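TPR repeat-containing protein (Cytophaga hutchinsonii, PDB 3U4T) is of unknown function but belongs to the tetratricopeptide repeat family, whose helical arrays commonly serve as scaffolds for binding other proteins. Local coordinates at residues A[123-128]-A[153-158]. The protein carries 1 engineered substitution. Numbering follows the deposited sequence.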
ATOM      1  N   ASN A 123     -10.568  -9.861  -6.632  1.00 24.14           N
ATOM      2  CA  ASN A 123     -12.004  -9.762  -6.398  1.00 16.06           C
ATOM      3  C   ASN A 123     -12.162  -8.319  -6.015  1.00 21.02           C
ATOM      4  O   ASN A 123     -12.112  -7.954  -4.844  1.00 22.28           O
ATOM      5  CB  ASN A 123     -12.487 -10.645  -5.253  1.00 18.00           C
ATOM      6  CG  ASN A 123     -14.009 -10.762  -5.225  1.00 29.33           C
ATOM      7  OD1 ASN A 123     -14.727  -9.758  -5.170  1.00 27.73           O
ATOM      8  ND2 ASN A 123     -14.504 -11.998  -5.267  1.00 25.74           N
ATOM      9  N   PHE A 124     -12.328  -7.487  -7.027  1.00 25.97           N
ATOM     10  CA  PHE A 124     -12.434  -6.074  -6.781  1.00 35.80           C
ATOM     11  C   PHE A 124     -13.704  -5.681  -6.060  1.00 40.31           C
ATOM     12  O   PHE A 124     -13.672  -4.809  -5.197  1.00 49.49           O
ATOM     13  CB  PHE A 124     -12.211  -5.333  -8.100  1.00 23.92           C
ATOM     14  CG  PHE A 124     -10.848  -5.580  -8.670  1.00 31.18           C
ATOM     15  CD1 PHE A 124      -9.717  -5.178  -7.970  1.00 37.22           C
ATOM     16  CD2 PHE A 124     -10.685  -6.292  -9.853  1.00 38.39           C
ATOM     17  CE1 PHE A 124      -8.445  -5.482  -8.431  1.00 45.24           C
ATOM     18  CE2 PHE A 124      -9.412  -6.604 -10.325  1.00 44.41           C
ATOM     19  CZ  PHE A 124      -8.289  -6.199  -9.610  1.00 49.47           C
ATOM     20  N   PRO A 125     -14.833  -6.326  -6.375  1.00 29.81           N
ATOM     21  CA  PRO A 125     -16.047  -5.933  -5.655  1.00 25.59           C
ATOM     22  C   PRO A 125     -15.896  -6.155  -4.144  1.00 26.48           C
ATOM     23  O   PRO A 125     -16.241  -5.289  -3.316  1.00 14.49           O
ATOM     24  CB  PRO A 125     -17.117  -6.824  -6.275  1.00 27.78           C
ATOM     25  CG  PRO A 125     -16.652  -6.916  -7.699  1.00 34.16           C
ATOM     26  CD  PRO A 125     -15.159  -7.188  -7.524  1.00 32.06           C
ATOM     27  N   LEU A 126     -15.366  -7.309  -3.773  1.00 18.53           N
ATOM     28  CA  LEU A 126     -15.190  -7.592  -2.354  1.00 27.53           C
ATOM     29  C   LEU A 126     -14.174  -6.596  -1.780  1.00 37.47           C
ATOM     30  O   LEU A 126     -14.415  -5.983  -0.744  1.00 31.45           O
ATOM     31  CB  LEU A 126     -14.717  -9.040  -2.169  1.00 25.24           C
ATOM     32  CG  LEU A 126     -14.699  -9.679  -0.783  1.00 19.44           C
ATOM     33  CD1 LEU A 126     -16.031  -9.436  -0.096  1.00 14.43           C
ATOM     34  CD2 LEU A 126     -14.435 -11.174  -0.924  1.00 12.66           C
ATOM     35  N   ALA A 127     -13.046  -6.422  -2.466  1.00 21.53           N
ATOM     36  CA  ALA A 127     -12.002  -5.489  -2.026  1.00 27.94           C
ATOM     37  C   ALA A 127     -12.562  -4.077  -1.823  1.00 30.16           C
ATOM     38  O   ALA A 127     -12.291  -3.423  -0.807  1.00 34.58           O
ATOM     39  CB  ALA A 127     -10.870  -5.452  -3.050  1.00 25.29           C
ATOM     40  N   ILE A 128     -13.343  -3.613  -2.793  1.00 23.65           N
ATOM     41  CA  ILE A 128     -13.954  -2.299  -2.713  1.00 28.08           C
ATOM     42  C   ILE A 128     -14.921  -2.223  -1.544  1.00 41.73           C
ATOM     43  O   ILE A 128     -14.911  -1.243  -0.790  1.00 35.00           O
ATOM     44  CB  ILE A 128     -14.748  -1.969  -3.982  1.00 28.39           C
ATOM     45  CG1 ILE A 128     -13.807  -1.898  -5.182  1.00 31.95           C
ATOM     46  CG2 ILE A 128     -15.495  -0.649  -3.786  1.00 33.73           C
ATOM     47  CD1 ILE A 128     -14.534  -1.675  -6.482  1.00 26.43           C
ATOM     48  N   TYR A 153     -10.461   1.611 -10.221  1.00 33.99           N
ATOM     49  CA  TYR A 153      -9.830   1.604 -11.536  1.00 31.73           C
ATOM     50  C   TYR A 153      -9.790   0.222 -12.161  1.00 35.58           C
ATOM     51  O   TYR A 153     -10.208   0.026 -13.299  1.00 35.96           O
ATOM     52  CB  TYR A 153      -8.395   2.131 -11.434  1.00 24.01           C
ATOM     53  CG  TYR A 153      -7.613   2.077 -12.731  1.00 27.36           C
ATOM     54  CD1 TYR A 153      -7.669   3.129 -13.649  1.00 28.68           C
ATOM     55  CD2 TYR A 153      -6.793   0.989 -13.025  1.00 21.18           C
ATOM     56  CE1 TYR A 153      -6.916   3.106 -14.827  1.00 35.62           C
ATOM     57  CE2 TYR A 153      -6.037   0.948 -14.203  1.00 22.07           C
ATOM     58  CZ  TYR A 153      -6.101   2.012 -15.100  1.00 31.83           C
ATOM     59  OH  TYR A 153      -5.356   1.986 -16.263  1.00 31.46           O
ATOM     60  N   TYR A 154      -9.259  -0.739 -11.415  1.00 25.98           N
ATOM     61  CA  TYR A 154      -9.152  -2.083 -11.934  1.00 26.52           C
ATOM     62  C   TYR A 154     -10.512  -2.737 -12.013  1.00 36.84           C
ATOM     63  O   TYR A 154     -10.667  -3.774 -12.653  1.00 45.67           O
ATOM     64  CB  TYR A 154      -8.164  -2.887 -11.090  1.00 21.63           C
ATOM     65  CG  TYR A 154      -6.743  -2.480 -11.358  1.00 33.49           C
ATOM     66  CD1 TYR A 154      -6.182  -2.633 -12.621  1.00 23.69           C
ATOM     67  CD2 TYR A 154      -5.954  -1.934 -10.352  1.00 39.55           C
ATOM     68  CE1 TYR A 154      -4.861  -2.249 -12.873  1.00 31.56           C
ATOM     69  CE2 TYR A 154      -4.635  -1.553 -10.594  1.00 27.80           C
ATOM     70  CZ  TYR A 154      -4.095  -1.711 -11.851  1.00 30.99           C
ATOM     71  OH  TYR A 154      -2.782  -1.332 -12.077  1.00 29.82           O
ATOM     72  N   ASN A 155     -11.506  -2.124 -11.376  1.00 38.26           N
ATOM     73  CA  ASN A 155     -12.866  -2.655 -11.446  1.00 41.33           C
ATOM     74  C   ASN A 155     -13.579  -1.909 -12.565  1.00 37.25           C
ATOM     75  O   ASN A 155     -14.803  -1.994 -12.737  1.00 28.57           O
ATOM     76  CB  ASN A 155     -13.622  -2.463 -10.132  1.00 28.41           C
ATOM     77  CG  ASN A 155     -14.842  -3.364 -10.038  1.00 33.38           C
ATOM     78  OD1 ASN A 155     -14.769  -4.554 -10.358  1.00 39.88           O
ATOM     79  ND2 ASN A 155     -15.964  -2.810  -9.589  1.00 25.53           N
ATOM     80  N   LYS A 156     -12.777  -1.170 -13.322  1.00 36.66           N
ATOM     81  CA  LYS A 156     -13.238  -0.407 -14.463  1.00 46.44           C
ATOM     82  C   LYS A 156     -14.241   0.692 -14.138  1.00 47.83           C
ATOM     83  O   LYS A 156     -15.010   1.102 -15.000  1.00 55.05           O
ATOM     84  CB  LYS A 156     -13.812  -1.355 -15.521  1.00 57.07           C
ATOM     85  CG  LYS A 156     -12.807  -2.369 -16.065  1.00 56.27           C
ATOM     86  CD  LYS A 156     -13.445  -3.274 -17.112  1.00 51.20           C
ATOM     87  CE  LYS A 156     -12.464  -4.322 -17.644  1.00 55.19           C
ATOM     88  NZ  LYS A 156     -12.037  -5.311 -16.608  1.00 56.11           N
ATOM     89  N   GLU A 157     -14.243   1.165 -12.895  1.00 32.81           N
ATOM     90  CA  GLU A 157     -15.130   2.264 -12.511  1.00 37.72           C
ATOM     91  C   GLU A 157     -14.206   3.478 -12.476  1.00 45.51           C
ATOM     92  O   GLU A 157     -13.902   4.022 -11.413  1.00 38.85           O
ATOM     93  CB  GLU A 157     -15.743   2.029 -11.132  1.00 34.46           C
ATOM     94  CG  GLU A 157     -16.537   0.745 -11.020  1.00 43.74           C
ATOM     95  CD  GLU A 157     -17.274   0.623  -9.693  1.00 46.59           C
ATOM     96  OE1 GLU A 157     -18.252   1.371  -9.477  1.00 47.65           O
ATOM     97  OE2 GLU A 157     -16.872  -0.214  -8.860  1.00 45.27           O
ATOM     98  N   TYR A 158     -13.748   3.883 -13.656  1.00 47.25           N
ATOM     99  CA  TYR A 158     -12.818   4.995 -13.787  1.00 47.77           C
ATOM    100  C   TYR A 158     -13.346   6.294 -13.239  1.00 47.33           C
ATOM    101  O   TYR A 158     -12.605   7.054 -12.630  1.00 40.21           O
ATOM    102  CB  TYR A 158     -12.410   5.147 -15.249  1.00 40.97           C
ATOM    103  CG  TYR A 158     -11.961   3.828 -15.826  1.00 35.68           C
ATOM    104  CD1 TYR A 158     -10.932   3.107 -15.222  1.00 35.96           C
ATOM    105  CD2 TYR A 158     -12.611   3.260 -16.917  1.00 29.94           C
ATOM    106  CE1 TYR A 158     -10.566   1.851 -15.679  1.00 41.94           C
ATOM    107  CE2 TYR A 158     -12.250   1.992 -17.386  1.00 40.17           C
ATOM    108  CZ  TYR A 158     -11.226   1.291 -16.755  1.00 39.50           C
ATOM    109  OH  TYR A 158     -10.875   0.016 -17.168  1.00 36.29           O
TER
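F124 and Y154 meet through a CH-pi contact: Y154 CB sits over one face of the F124 ring, 3.8 Å from the ring centroid and offset toward the rim, with F124 CZ its nearest ring atom. F124 CB points at the facing segment, and chi1 of -62° sets CG anti to the carbonyl carbon, from where the ring extends toward Y154. Beside this pair N155 lays its amide against the same helix start. N155 OD1 touches F124 CB at 3.5 Å and, more loosely, P125 CD at 3.9 Å. N155 ND2 rests 3.6 Å from the methyl I128 CD1. That methyl also meets E157 OE2 tip to tip. Segment 153-158 lies within a tetratricopeptide repeat; the contact sets the first turn of helix 124-131 against the C-terminal end of helix 142-154, consistent with the helical stacking of such arrays. Helix 142-154 closes in a Schellman motif with K156 at positive phi. E157, N-cap of helix 158-171, fixes the N155 amide: N155 ND2 donates to E157 OE2 at 2.8 Å, the acceptor lying in the amide plane and the donor coming from the anti side, 32° out of the carboxylate plane. An alanine at N155 would probably leave E157 OE2 without this donor and open a gap where OD1 met F124 CB and ND2 met I128 CD1. E157 OE1 forms a salt bridge with K160. Across the contact, N123 caps helix 124-131, N123 OD1 accepting from L126 N at 2.9 Å. Further in, I128 packs on L148, A151 and Y152. The Y154 side chain touches Y119 and W181.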